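Local coordinates for beta 1-3 glucanase (Clostridium beijerinckii NCIMB 8052, PDB 5H4E), which probably hydrolyses beta-1,3-linked glucans, as a glycoside hydrolase domain of family GH64, at residues 242-247 with 260-265; 281-286 with 306-311; 312-317 with 321-326. One frame throughout, in Å; residues are numbered along the deposited sequence.

Interaction 1 (242-247 with 260-265); sequences LTFTCD and FVFNKN
Leu242 reaches from one strand toward two phenylalanines of another, Phe260 and Phe262, and its methyl CD2 is the side-chain atom that meets both. CG of Leu242 stands anti to the backbone N (chi1 171°), which carries CD2 toward the ring of Phe260, where it lies 3.7 Å from CZ. The two side chains cross at about a right angle. The same methyl also approaches Phe262, with 4.2 Å between Leu242 CD2 and Phe262 CZ, so one methyl touches the CZ ends of two rings that project from alternate residues of one strand. The carbonyl O of Leu242 also lies near Phe262 CE2. Phe262 meets a further partner through CE2, which sits 4.0 Å from Phe244 CE1 and close to the plane of the Phe244 ring, at its edge. These side chains also cross roughly perpendicularly. No hydrogen bond joins the segments; the contact is apolar and buried.

Neighbouring elements pack on these side chains: Ile299 and Gln302 of helix 294-309 touch Phe262 and Phe244, respectively, and Tyr234 meets Phe260 edge-to-face.

The axes of strands 242-246 and 260-264 come no nearer than 9.0 Å, and their directions differ by 43°. Such spacing fits two strands with a third between them, here 249-256, whose backbone is hydrogen-bonded to both. The contact is therefore that of next-but-one strands in a twisted, four-stranded antiparallel sheet, whose aromatic and aliphatic side chains meet on the face packed against helix 294-309.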
ATOM      1  N   LEU A 242      14.830  16.975  18.490  1.00 22.78           N
ATOM      2  CA  LEU A 242      14.620  15.666  17.888  1.00 21.50           C
ATOM      3  C   LEU A 242      15.739  15.445  16.892  1.00 23.73           C
ATOM      4  O   LEU A 242      15.788  16.099  15.853  1.00 25.38           O
ATOM      5  CB  LEU A 242      13.252  15.596  17.200  1.00 23.10           C
ATOM      6  CG  LEU A 242      12.919  14.388  16.326  1.00 24.80           C
ATOM      7  CD1 LEU A 242      13.194  13.119  17.069  1.00 29.78           C
ATOM      8  CD2 LEU A 242      11.447  14.447  15.947  1.00 22.24           C
ATOM      9  N   THR A 243      16.646  14.536  17.207  1.00 23.27           N
ATOM     10  CA  THR A 243      17.796  14.305  16.351  1.00 25.29           C
ATOM     11  C   THR A 243      17.854  12.869  15.891  1.00 28.67           C
ATOM     12  O   THR A 243      17.811  11.948  16.710  1.00 27.16           O
ATOM     13  CB  THR A 243      19.098  14.653  17.068  1.00 25.92           C
ATOM     14  OG1 THR A 243      19.023  16.008  17.531  1.00 26.46           O
ATOM     15  CG2 THR A 243      20.285  14.495  16.128  1.00 28.08           C
ATOM     16  N   PHE A 244      17.942  12.678  14.577  1.00 29.34           N
ATOM     17  CA  PHE A 244      18.010  11.336  14.032  1.00 28.48           C
ATOM     18  C   PHE A 244      18.924  11.272  12.813  1.00 32.33           C
ATOM     19  O   PHE A 244      19.203  12.280  12.157  1.00 30.15           O
ATOM     20  CB  PHE A 244      16.606  10.821  13.691  1.00 29.09           C
ATOM     21  CG  PHE A 244      15.998  11.442  12.459  1.00 27.36           C
ATOM     22  CD1 PHE A 244      15.248  12.607  12.549  1.00 27.12           C
ATOM     23  CD2 PHE A 244      16.145  10.838  11.216  1.00 28.30           C
ATOM     24  CE1 PHE A 244      14.672  13.168  11.413  1.00 28.76           C
ATOM     25  CE2 PHE A 244      15.573  11.394  10.079  1.00 27.44           C
ATOM     26  CZ  PHE A 244      14.843  12.561  10.179  1.00 26.86           C
ATOM     27  N   THR A 245      19.393  10.065  12.530  1.00 28.82           N
ATOM     28  CA  THR A 245      20.252   9.827  11.392  1.00 30.28           C
ATOM     29  C   THR A 245      19.669   8.717  10.535  1.00 35.17           C
ATOM     30  O   THR A 245      19.251   7.686  11.054  1.00 32.46           O
ATOM     31  CB  THR A 245      21.669   9.448  11.836  1.00 32.25           C
ATOM     32  OG1 THR A 245      22.182  10.468  12.701  1.00 35.72           O
ATOM     33  CG2 THR A 245      22.591   9.295  10.635  1.00 35.50           C
ATOM     34  N   CYS A 246      19.611   8.952   9.227  1.00 33.06           N
ATOM     35  CA  CYS A 246      19.322   7.899   8.263  1.00 36.96           C
ATOM     36  C   CYS A 246      20.397   7.946   7.185  1.00 39.35           C
ATOM     37  O   CYS A 246      21.442   8.567   7.381  1.00 39.75           O
ATOM     38  CB  CYS A 246      17.919   8.056   7.662  1.00 34.63           C
ATOM     39  SG  CYS A 246      17.535   9.663   6.897  1.00 43.52           S
ATOM     40  N   ASP A 247      20.154   7.298   6.051  1.00 39.47           N
ATOM     41  CA  ASP A 247      21.138   7.285   4.970  1.00 43.76           C
ATOM     42  C   ASP A 247      21.428   8.687   4.425  1.00 42.10           C
ATOM     43  O   ASP A 247      22.572   8.997   4.089  1.00 45.34           O
ATOM     44  CB  ASP A 247      20.673   6.368   3.831  1.00 44.84           C
ATOM     45  CG  ASP A 247      20.939   4.901   4.117  1.00 50.59           C
ATOM     46  OD1 ASP A 247      21.246   4.566   5.281  1.00 55.21           O
ATOM     47  OD2 ASP A 247      20.837   4.078   3.179  1.00 54.71           O
ATOM     48  N   PHE A 260       7.337  22.157  12.632  1.00 26.25           N
ATOM     49  CA  PHE A 260       8.449  21.323  13.061  1.00 23.37           C
ATOM     50  C   PHE A 260       9.596  21.644  12.128  1.00 24.52           C
ATOM     51  O   PHE A 260       9.554  21.281  10.954  1.00 25.87           O
ATOM     52  CB  PHE A 260       8.112  19.823  12.996  1.00 23.52           C
ATOM     53  CG  PHE A 260       8.645  19.020  14.164  1.00 24.55           C
ATOM     54  CD1 PHE A 260       7.800  18.237  14.935  1.00 23.80           C
ATOM     55  CD2 PHE A 260       9.974  19.134  14.541  1.00 24.36           C
ATOM     56  CE1 PHE A 260       8.299  17.504  16.003  1.00 26.23           C
ATOM     57  CE2 PHE A 260      10.479  18.425  15.622  1.00 25.31           C
ATOM     58  CZ  PHE A 260       9.643  17.613  16.357  1.00 21.70           C
ATOM     59  N   VAL A 261      10.612  22.335  12.640  1.00 23.99           N
ATOM     60  CA  VAL A 261      11.708  22.839  11.811  1.00 23.55           C
ATOM     61  C   VAL A 261      13.024  22.086  12.012  1.00 25.31           C
ATOM     62  O   VAL A 261      13.506  21.930  13.138  1.00 24.80           O
ATOM     63  CB  VAL A 261      11.953  24.341  12.095  1.00 24.34           C
ATOM     64  CG1 VAL A 261      12.665  24.991  10.924  1.00 24.96           C
ATOM     65  CG2 VAL A 261      10.629  25.036  12.398  1.00 26.80           C
ATOM     66  N   PHE A 262      13.610  21.635  10.909  1.00 19.21           N
ATOM     67  CA  PHE A 262      14.818  20.829  10.957  1.00 23.19           C
ATOM     68  C   PHE A 262      15.994  21.474  10.235  1.00 24.79           C
ATOM     69  O   PHE A 262      15.833  22.314   9.344  1.00 25.47           O
ATOM     70  CB  PHE A 262      14.578  19.438  10.341  1.00 25.41           C
ATOM     71  CG  PHE A 262      13.628  18.564  11.128  1.00 21.94           C
ATOM     72  CD1 PHE A 262      12.262  18.804  11.102  1.00 25.65           C
ATOM     73  CD2 PHE A 262      14.105  17.485  11.866  1.00 24.51           C
ATOM     74  CE1 PHE A 262      11.390  17.999  11.801  1.00 21.93           C
ATOM     75  CE2 PHE A 262      13.236  16.676  12.579  1.00 24.79           C
ATOM     76  CZ  PHE A 262      11.880  16.934  12.552  1.00 21.18           C
ATOM     77  N   ASN A 263      17.185  21.053  10.628  1.00 23.21           N
ATOM     78  CA  ASN A 263      18.386  21.337   9.868  1.00 28.46           C
ATOM     79  C   ASN A 263      18.955  20.030   9.350  1.00 28.20           C
ATOM     80  O   ASN A 263      18.446  18.959   9.680  1.00 29.51           O
ATOM     81  CB  ASN A 263      19.411  22.087  10.721  1.00 26.24           C
ATOM     82  CG  ASN A 263      20.024  21.224  11.815  1.00 30.11           C
ATOM     83  OD1 ASN A 263      19.533  20.136  12.132  1.00 30.01           O
ATOM     84  ND2 ASN A 263      21.097  21.730  12.421  1.00 26.95           N
ATOM     85  N   LYS A 264      20.003  20.118   8.542  1.00 30.22           N
ATOM     86  CA  LYS A 264      20.641  18.943   7.968  1.00 29.30           C
ATOM     87  C   LYS A 264      22.147  19.023   8.166  1.00 31.93           C
ATOM     88  O   LYS A 264      22.775  20.011   7.780  1.00 31.91           O
ATOM     89  CB  LYS A 264      20.296  18.827   6.481  1.00 29.31           C
ATOM     90  CG  LYS A 264      20.922  17.653   5.766  1.00 33.90           C
ATOM     91  CD  LYS A 264      20.526  17.700   4.290  1.00 35.87           C
ATOM     92  CE  LYS A 264      21.112  16.556   3.488  1.00 36.36           C
ATOM     93  NZ  LYS A 264      20.596  16.604   2.088  1.00 37.13           N
ATOM     94  N   ASN A 265      22.713  17.984   8.774  1.00 26.86           N
ATOM     95  CA  ASN A 265      24.138  17.928   9.085  1.00 31.93           C
ATOM     96  C   ASN A 265      24.655  19.184   9.788  1.00 33.68           C
ATOM     97  O   ASN A 265      25.738  19.688   9.480  1.00 32.29           O
ATOM     98  CB  ASN A 265      24.939  17.665   7.808  1.00 32.87           C
ATOM     99  CG  ASN A 265      24.587  16.329   7.170  1.00 32.20           C
ATOM    100  OD1 ASN A 265      24.357  15.330   7.863  1.00 34.12           O
ATOM    101  ND2 ASN A 265      24.535  16.306   5.847  1.00 34.08           N
TER

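Interaction 2 (281-286 with 306-311); sequences EVLLGN and AFNRHV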
ATOM      1  N   GLU A 281      -3.840  12.401   9.340  1.00 19.25           N
ATOM      2  CA  GLU A 281      -2.589  12.618   8.638  1.00 18.17           C
ATOM      3  C   GLU A 281      -1.510  11.637   9.095  1.00 18.73           C
ATOM      4  O   GLU A 281      -0.666  11.217   8.298  1.00 20.08           O
ATOM      5  CB  GLU A 281      -2.123  14.063   8.815  1.00 19.10           C
ATOM      6  CG  GLU A 281      -2.881  15.001   7.890  1.00 22.36           C
ATOM      7  CD  GLU A 281      -2.688  16.468   8.208  1.00 27.53           C
ATOM      8  OE1 GLU A 281      -2.434  16.804   9.384  1.00 25.54           O
ATOM      9  OE2 GLU A 281      -2.804  17.292   7.275  1.00 25.79           O
ATOM     10  N   VAL A 282      -1.531  11.274  10.373  1.00 19.46           N
ATOM     11  CA  VAL A 282      -0.615  10.244  10.864  1.00 19.54           C
ATOM     12  C   VAL A 282      -0.910   8.907  10.183  1.00 17.76           C
ATOM     13  O   VAL A 282      -0.022   8.277   9.598  1.00 18.39           O
ATOM     14  CB  VAL A 282      -0.709  10.101  12.397  1.00 19.14           C
ATOM     15  CG1 VAL A 282      -0.052   8.790  12.888  1.00 16.17           C
ATOM     16  CG2 VAL A 282      -0.077  11.311  13.066  1.00 17.85           C
ATOM     17  N   LEU A 283      -2.168   8.491  10.232  1.00 17.78           N
ATOM     18  CA  LEU A 283      -2.568   7.189   9.701  1.00 19.09           C
ATOM     19  C   LEU A 283      -2.380   7.075   8.203  1.00 21.21           C
ATOM     20  O   LEU A 283      -2.018   6.002   7.692  1.00 21.03           O
ATOM     21  CB  LEU A 283      -4.028   6.910  10.065  1.00 19.65           C
ATOM     22  CG  LEU A 283      -4.218   6.694  11.560  1.00 19.50           C
ATOM     23  CD1 LEU A 283      -5.683   6.684  11.913  1.00 16.97           C
ATOM     24  CD2 LEU A 283      -3.542   5.385  11.982  1.00 18.38           C
ATOM     25  N   LEU A 284      -2.586   8.183   7.497  1.00 21.12           N
ATOM     26  CA  LEU A 284      -2.583   8.156   6.035  1.00 18.69           C
ATOM     27  C   LEU A 284      -1.302   8.670   5.396  1.00 21.73           C
ATOM     28  O   LEU A 284      -1.024   8.370   4.236  1.00 23.46           O
ATOM     29  CB  LEU A 284      -3.763   8.961   5.508  1.00 18.54           C
ATOM     30  CG  LEU A 284      -5.128   8.392   5.891  1.00 20.49           C
ATOM     31  CD1 LEU A 284      -6.240   9.361   5.497  1.00 22.66           C
ATOM     32  CD2 LEU A 284      -5.345   7.035   5.259  1.00 20.27           C
ATOM     33  N   GLY A 285      -0.528   9.453   6.135  1.00 19.22           N
ATOM     34  CA  GLY A 285       0.729   9.963   5.621  1.00 21.44           C
ATOM     35  C   GLY A 285       0.542  11.064   4.590  1.00 24.01           C
ATOM     36  O   GLY A 285       1.438  11.340   3.795  1.00 25.19           O
ATOM     37  N   ASN A 286      -0.627  11.696   4.604  1.00 19.73           N
ATOM     38  CA  ASN A 286      -0.925  12.728   3.622  1.00 24.49           C
ATOM     39  C   ASN A 286      -0.978  14.106   4.279  1.00 26.29           C
ATOM     40  O   ASN A 286      -0.389  14.299   5.332  1.00 20.46           O
ATOM     41  CB  ASN A 286      -2.231  12.404   2.898  1.00 27.07           C
ATOM     42  CG  ASN A 286      -3.426  12.385   3.817  1.00 24.38           C
ATOM     43  OD1 ASN A 286      -3.301  12.446   5.037  1.00 21.62           O
ATOM     44  ND2 ASN A 286      -4.602  12.287   3.231  1.00 29.93           N
ATOM     45  N   ALA A 306       7.253   7.348  12.756  1.00 15.36           N
ATOM     46  CA  ALA A 306       7.543   7.309  14.196  1.00 16.01           C
ATOM     47  C   ALA A 306       6.274   7.531  15.027  1.00 16.24           C
ATOM     48  O   ALA A 306       6.108   6.951  16.113  1.00 16.29           O
ATOM     49  CB  ALA A 306       8.612   8.347  14.554  1.00 18.12           C
ATOM     50  N   PHE A 307       5.366   8.354  14.516  1.00 15.66           N
ATOM     51  CA  PHE A 307       4.065   8.489  15.157  1.00 15.59           C
ATOM     52  C   PHE A 307       3.314   7.173  15.134  1.00 16.45           C
ATOM     53  O   PHE A 307       2.868   6.711  16.183  1.00 17.06           O
ATOM     54  CB  PHE A 307       3.238   9.592  14.504  1.00 15.36           C
ATOM     55  CG  PHE A 307       3.468  10.946  15.114  1.00 17.61           C
ATOM     56  CD1 PHE A 307       3.098  11.195  16.427  1.00 21.22           C
ATOM     57  CD2 PHE A 307       4.051  11.972  14.379  1.00 18.30           C
ATOM     58  CE1 PHE A 307       3.306  12.452  17.002  1.00 20.43           C
ATOM     59  CE2 PHE A 307       4.269  13.226  14.958  1.00 17.93           C
ATOM     60  CZ  PHE A 307       3.883  13.455  16.260  1.00 18.59           C
ATOM     61  N   ASN A 308       3.193   6.545  13.965  1.00 15.61           N
ATOM     62  CA  ASN A 308       2.502   5.259  13.891  1.00 15.38           C
ATOM     63  C   ASN A 308       3.102   4.189  14.802  1.00 17.01           C
ATOM     64  O   ASN A 308       2.377   3.355  15.362  1.00 17.15           O
ATOM     65  CB  ASN A 308       2.493   4.734  12.457  1.00 16.16           C
ATOM     66  CG  ASN A 308       1.455   5.422  11.609  1.00 17.10           C
ATOM     67  OD1 ASN A 308       0.277   5.076  11.657  1.00 20.32           O
ATOM     68  ND2 ASN A 308       1.874   6.432  10.865  1.00 17.03           N
ATOM     69  N   ARG A 309       4.423   4.225  14.942  1.00 16.02           N
ATOM     70  CA  ARG A 309       5.157   3.226  15.721  1.00 13.97           C
ATOM     71  C   ARG A 309       5.300   3.619  17.196  1.00 15.91           C
ATOM     72  O   ARG A 309       5.838   2.839  17.994  1.00 16.82           O
ATOM     73  CB  ARG A 309       6.544   2.999  15.102  1.00 13.93           C
ATOM     74  CG  ARG A 309       6.502   2.323  13.723  1.00 15.78           C
ATOM     75  CD  ARG A 309       7.829   2.468  12.966  1.00 14.81           C
ATOM     76  NE  ARG A 309       7.794   1.770  11.682  1.00 17.17           N
ATOM     77  CZ  ARG A 309       8.699   1.921  10.717  1.00 21.19           C
ATOM     78  NH1 ARG A 309       9.714   2.771  10.873  1.00 19.45           N
ATOM     79  NH2 ARG A 309       8.578   1.239   9.579  1.00 19.52           N
ATOM     80  N   HIS A 310       4.778   4.799  17.543  1.00 16.53           N
ATOM     81  CA  HIS A 310       4.883   5.403  18.881  1.00 18.65           C
ATOM     82  C   HIS A 310       6.335   5.415  19.387  1.00 16.97           C
ATOM     83  O   HIS A 310       6.644   4.861  20.435  1.00 17.04           O
ATOM     84  CB  HIS A 310       3.968   4.679  19.890  1.00 16.70           C
ATOM     85  CG  HIS A 310       3.726   5.447  21.160  1.00 18.13           C
ATOM     86  ND1 HIS A 310       2.486   5.953  21.500  1.00 18.22           N
ATOM     87  CD2 HIS A 310       4.554   5.772  22.186  1.00 19.32           C
ATOM     88  CE1 HIS A 310       2.563   6.562  22.672  1.00 17.53           C
ATOM     89  NE2 HIS A 310       3.805   6.466  23.111  1.00 19.95           N
ATOM     90  N   VAL A 311       7.222   6.065  18.640  1.00 18.41           N
ATOM     91  CA  VAL A 311       8.613   6.214  19.056  1.00 17.65           C
ATOM     92  C   VAL A 311       9.133   7.631  18.790  1.00 19.94           C
ATOM     93  O   VAL A 311      10.347   7.845  18.721  1.00 19.65           O
ATOM     94  CB  VAL A 311       9.550   5.195  18.347  1.00 19.48           C
ATOM     95  CG1 VAL A 311       9.403   3.797  18.958  1.00 18.54           C
ATOM     96  CG2 VAL A 311       9.309   5.178  16.828  1.00 18.84           C
TER
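Val282 and Phe307 bring their CA atoms to 6.6 Å where the C-terminal turns of helices 279-284 and 294-309 come together, the second ending in a Schellman motif at His310. The two methyls of Val282 press on the base of Phe307: CG1 lies 3.8 Å from Phe307 CB, and CG2 is 4.0 Å from the same atom, while the phenyl ring leads away to pack on Ile230 and Val233 of helix 227-236.

Beside this apolar patch, Asn308 donates ND2 to Val282 O at 2.9 Å, with an N-H...O angle of 166°. Its CG lies opposite the carbonyl carbon (chi1 -78°), which sends the amide across to Val282. The acceptor lies close to the amide plane of Asn308, yet the nitrogen sits 54° above the carbonyl plane of Val282. CG1 of Val282 lies 3.7 Å from ND2, and CD2 of Leu283, the next residue in the helix, touches Asn308 OD1.

Asn308 ND2 also donates to Cys304 O in its own helix, and OD1 accepts from Asn331 ND2. With two carbonyls on its nitrogen and a donor on its oxygen, the buried amide has its polar atoms satisfied and its flip fixed, binding the two helix ends together.

Interaction 3 (312-317 with 321-326); sequences MLDPAH and SAYFYK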
ATOM      1  N   MET A 312       8.214   8.593  18.660  1.00 15.85           N
ATOM      2  CA  MET A 312       8.593   9.980  18.387  1.00 18.57           C
ATOM      3  C   MET A 312       9.531  10.537  19.465  1.00 20.60           C
ATOM      4  O   MET A 312      10.356  11.407  19.192  1.00 20.63           O
ATOM      5  CB  MET A 312       7.341  10.860  18.251  1.00 15.52           C
ATOM      6  CG  MET A 312       6.815  10.953  16.802  1.00 18.21           C
ATOM      7  SD  MET A 312       8.033  11.675  15.674  1.00 20.77           S
ATOM      8  CE  MET A 312       7.947  13.425  16.099  1.00 18.58           C
ATOM      9  N   LEU A 313       9.429  10.013  20.680  1.00 20.55           N
ATOM     10  CA  LEU A 313      10.300  10.476  21.767  1.00 20.68           C
ATOM     11  C   LEU A 313      11.583   9.656  21.913  1.00 22.56           C
ATOM     12  O   LEU A 313      12.348   9.867  22.853  1.00 19.15           O
ATOM     13  CB  LEU A 313       9.530  10.466  23.090  1.00 21.45           C
ATOM     14  CG  LEU A 313       8.294  11.367  23.077  1.00 24.98           C
ATOM     15  CD1 LEU A 313       7.446  11.198  24.321  1.00 25.14           C
ATOM     16  CD2 LEU A 313       8.687  12.824  22.893  1.00 20.73           C
ATOM     17  N   ASP A 314      11.822   8.724  20.995  1.00 18.54           N
ATOM     18  CA  ASP A 314      13.026   7.886  21.060  1.00 20.35           C
ATOM     19  C   ASP A 314      13.674   7.735  19.687  1.00 23.22           C
ATOM     20  O   ASP A 314      13.733   6.622  19.147  1.00 21.13           O
ATOM     21  CB  ASP A 314      12.680   6.502  21.639  1.00 17.95           C
ATOM     22  CG  ASP A 314      13.916   5.664  21.977  1.00 25.11           C
ATOM     23  OD1 ASP A 314      15.039   6.208  22.051  1.00 26.75           O
ATOM     24  OD2 ASP A 314      13.754   4.450  22.198  1.00 27.73           O
ATOM     25  N   PRO A 315      14.161   8.848  19.112  1.00 20.16           N
ATOM     26  CA  PRO A 315      14.758   8.800  17.766  1.00 21.97           C
ATOM     27  C   PRO A 315      15.953   7.847  17.621  1.00 25.27           C
ATOM     28  O   PRO A 315      16.153   7.313  16.529  1.00 25.69           O
ATOM     29  CB  PRO A 315      15.208  10.246  17.531  1.00 22.51           C
ATOM     30  CG  PRO A 315      15.346  10.833  18.904  1.00 22.22           C
ATOM     31  CD  PRO A 315      14.232  10.198  19.696  1.00 21.42           C
ATOM     32  N   ALA A 316      16.725   7.621  18.682  1.00 18.79           N
ATOM     33  CA  ALA A 316      17.859   6.698  18.583  1.00 24.81           C
ATOM     34  C   ALA A 316      17.417   5.294  18.147  1.00 25.34           C
ATOM     35  O   ALA A 316      18.207   4.534  17.596  1.00 25.25           O
ATOM     36  CB  ALA A 316      18.609   6.624  19.911  1.00 25.50           C
ATOM     37  N   HIS A 317      16.149   4.964  18.376  1.00 23.38           N
ATOM     38  CA  HIS A 317      15.656   3.610  18.119  1.00 24.71           C
ATOM     39  C   HIS A 317      14.623   3.541  17.001  1.00 25.85           C
ATOM     40  O   HIS A 317      13.884   2.557  16.884  1.00 23.75           O
ATOM     41  CB  HIS A 317      15.072   3.021  19.401  1.00 22.87           C
ATOM     42  CG  HIS A 317      16.110   2.712  20.437  1.00 25.94           C
ATOM     43  ND1 HIS A 317      16.023   3.160  21.738  1.00 28.85           N
ATOM     44  CD2 HIS A 317      17.271   2.015  20.356  1.00 26.01           C
ATOM     45  CE1 HIS A 317      17.081   2.746  22.416  1.00 28.94           C
ATOM     46  NE2 HIS A 317      17.850   2.044  21.603  1.00 27.28           N
ATOM     47  N   SER A 321      12.853  -2.302  15.668  1.00 20.74           N
ATOM     48  CA  SER A 321      11.449  -2.666  15.819  1.00 20.64           C
ATOM     49  C   SER A 321      11.119  -3.189  17.211  1.00 22.43           C
ATOM     50  O   SER A 321       9.949  -3.317  17.576  1.00 21.52           O
ATOM     51  CB  SER A 321      11.063  -3.704  14.764  1.00 23.66           C
ATOM     52  OG  SER A 321      11.792  -4.898  14.953  1.00 23.98           O
ATOM     53  N   ALA A 322      12.152  -3.475  17.999  1.00 21.42           N
ATOM     54  CA  ALA A 322      11.948  -3.937  19.358  1.00 22.59           C
ATOM     55  C   ALA A 322      11.339  -2.830  20.207  1.00 23.94           C
ATOM     56  O   ALA A 322      10.784  -3.084  21.277  1.00 25.34           O
ATOM     57  CB  ALA A 322      13.271  -4.434  19.957  1.00 24.35           C
ATOM     58  N   TYR A 323      11.427  -1.598  19.713  1.00 20.34           N
ATOM     59  CA  TYR A 323      10.901  -0.455  20.447  1.00 20.37           C
ATOM     60  C   TYR A 323       9.558   0.046  19.902  1.00 21.34           C
ATOM     61  O   TYR A 323       8.960   0.948  20.491  1.00 22.26           O
ATOM     62  CB  TYR A 323      11.925   0.684  20.438  1.00 21.53           C
ATOM     63  CG  TYR A 323      13.150   0.367  21.263  1.00 22.60           C
ATOM     64  CD1 TYR A 323      14.179  -0.410  20.747  1.00 25.99           C
ATOM     65  CD2 TYR A 323      13.262   0.819  22.571  1.00 28.93           C
ATOM     66  CE1 TYR A 323      15.301  -0.709  21.510  1.00 26.17           C
ATOM     67  CE2 TYR A 323      14.371   0.524  23.338  1.00 30.24           C
ATOM     68  CZ  TYR A 323      15.384  -0.242  22.799  1.00 31.90           C
ATOM     69  OH  TYR A 323      16.487  -0.535  23.562  1.00 33.96           O
ATOM     70  N   PHE A 324       9.085  -0.546  18.800  1.00 18.34           N
ATOM     71  CA  PHE A 324       7.872  -0.063  18.136  1.00 19.35           C
ATOM     72  C   PHE A 324       6.617  -0.595  18.837  1.00 19.22           C
ATOM     73  O   PHE A 324       6.621  -1.712  19.361  1.00 17.72           O
ATOM     74  CB  PHE A 324       7.794  -0.488  16.653  1.00 19.33           C
ATOM     75  CG  PHE A 324       8.943  -0.028  15.771  1.00 21.71           C
ATOM     76  CD1 PHE A 324       9.838   0.953  16.167  1.00 18.48           C
ATOM     77  CD2 PHE A 324       9.090  -0.590  14.505  1.00 18.55           C
ATOM     78  CE1 PHE A 324      10.882   1.342  15.324  1.00 20.19           C
ATOM     79  CE2 PHE A 324      10.127  -0.208  13.666  1.00 19.52           C
ATOM     80  CZ  PHE A 324      11.018   0.767  14.076  1.00 20.09           C
ATOM     81  N   TYR A 325       5.545   0.195  18.797  1.00 16.92           N
ATOM     82  CA  TYR A 325       4.210  -0.223  19.236  1.00 17.89           C
ATOM     83  C   TYR A 325       4.141  -0.643  20.700  1.00 20.97           C
ATOM     84  O   TYR A 325       3.315  -1.478  21.071  1.00 18.84           O
ATOM     85  CB  TYR A 325       3.708  -1.374  18.363  1.00 16.73           C
ATOM     86  CG  TYR A 325       3.810  -1.111  16.878  1.00 16.18           C
ATOM     87  CD1 TYR A 325       2.948  -0.220  16.247  1.00 16.25           C
ATOM     88  CD2 TYR A 325       4.755  -1.766  16.104  1.00 15.56           C
ATOM     89  CE1 TYR A 325       3.036   0.015  14.885  1.00 15.82           C
ATOM     90  CE2 TYR A 325       4.850  -1.540  14.730  1.00 17.52           C
ATOM     91  CZ  TYR A 325       3.987  -0.651  14.131  1.00 15.41           C
ATOM     92  OH  TYR A 325       4.075  -0.442  12.773  1.00 17.46           O
ATOM     93  N   LYS A 326       4.987  -0.043  21.534  1.00 18.31           N
ATOM     94  CA  LYS A 326       5.096  -0.446  22.936  1.00 21.22           C
ATOM     95  C   LYS A 326       4.068   0.230  23.838  1.00 24.38           C
ATOM     96  O   LYS A 326       3.834  -0.200  24.965  1.00 21.67           O
ATOM     97  CB  LYS A 326       6.503  -0.159  23.454  1.00 23.40           C
ATOM     98  CG  LYS A 326       7.557  -1.160  23.007  1.00 27.19           C
ATOM     99  CD  LYS A 326       7.428  -2.457  23.801  1.00 35.06           C
ATOM    100  CE  LYS A 326       8.460  -3.512  23.395  1.00 38.02           C
ATOM    101  NZ  LYS A 326       8.377  -3.899  21.950  1.00 33.25           N
TER
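His317 and Tyr323 lie face to face, their ring planes only 5° apart and their centroids separated by 3.7 Å. Both set CG opposite the carbonyl carbon (chi1 about -70° in each), which brings the rings together. The overlap is extensive: Tyr323 CZ stands over the centre of the imidazole, and His317 ND1 over the centre of the phenol ring. The outer atoms of the imidazole, CE1 and NE2, lie alongside the hydroxyl end of the tyrosine, while CB of His317 adds a CH-pi contact, 4.0 Å from the Tyr323 centroid.

Asp314 holds the histidine in this attitude. His317 ND1 donates to Asp314 OD2 at 2.7 Å; the oxygen lies almost in the imidazole plane, and the donor approaches its syn side but stands 24° out of the carboxylate plane. This His-carboxylate hydrogen bond acts at the ring edge, leaving the stacked face to Tyr323, and would limit rotation of the imidazole. It closes over a short 3-10 turn at 315-316, which is also tied by a backbone bond from His317 N to Asp314 O. A second 3-10 turn, 321-323, presents the tyrosine, so the stack joins two turns within the long loop between helices 294-309 and 332-339.

OD2 of Asp314 also lies 3.7 Å from Tyr323 CD2, with the carboxylate and phenol planes steeply inclined. At the backbone of His317, Phe324 CE1 comes to 3.6 Å from the carbonyl O. One face of the Phe324 ring lies against Ser321 CA, and Phe357 meets the ring edge-to-face.

In the fold
The three contacts follow one another along the chain and all involve helix 294-309: interaction 1 lies along its middle, interactions 2 and 3 at and just beyond its C-terminal end. Interactions 2 and 3 are joined directly, 312-317 continuing from 306-311; their centres are about 13 Å apart, and Arg309 O lies 2.8 Å from Tyr325 N, a probable hydrogen bond. Interaction 3 also packs on the sheet of interaction 1, about 16 Å away between centres: Pro315 CB lies 3.5 Å from Leu242 CD1. Interactions 1 and 2 do not touch, their nearest atoms being about 6 Å apart; residues 312-317 join them, since Met312 packs through CE on Leu242 CD2 and through SD on Ala306 CB, each at 3.6 Å.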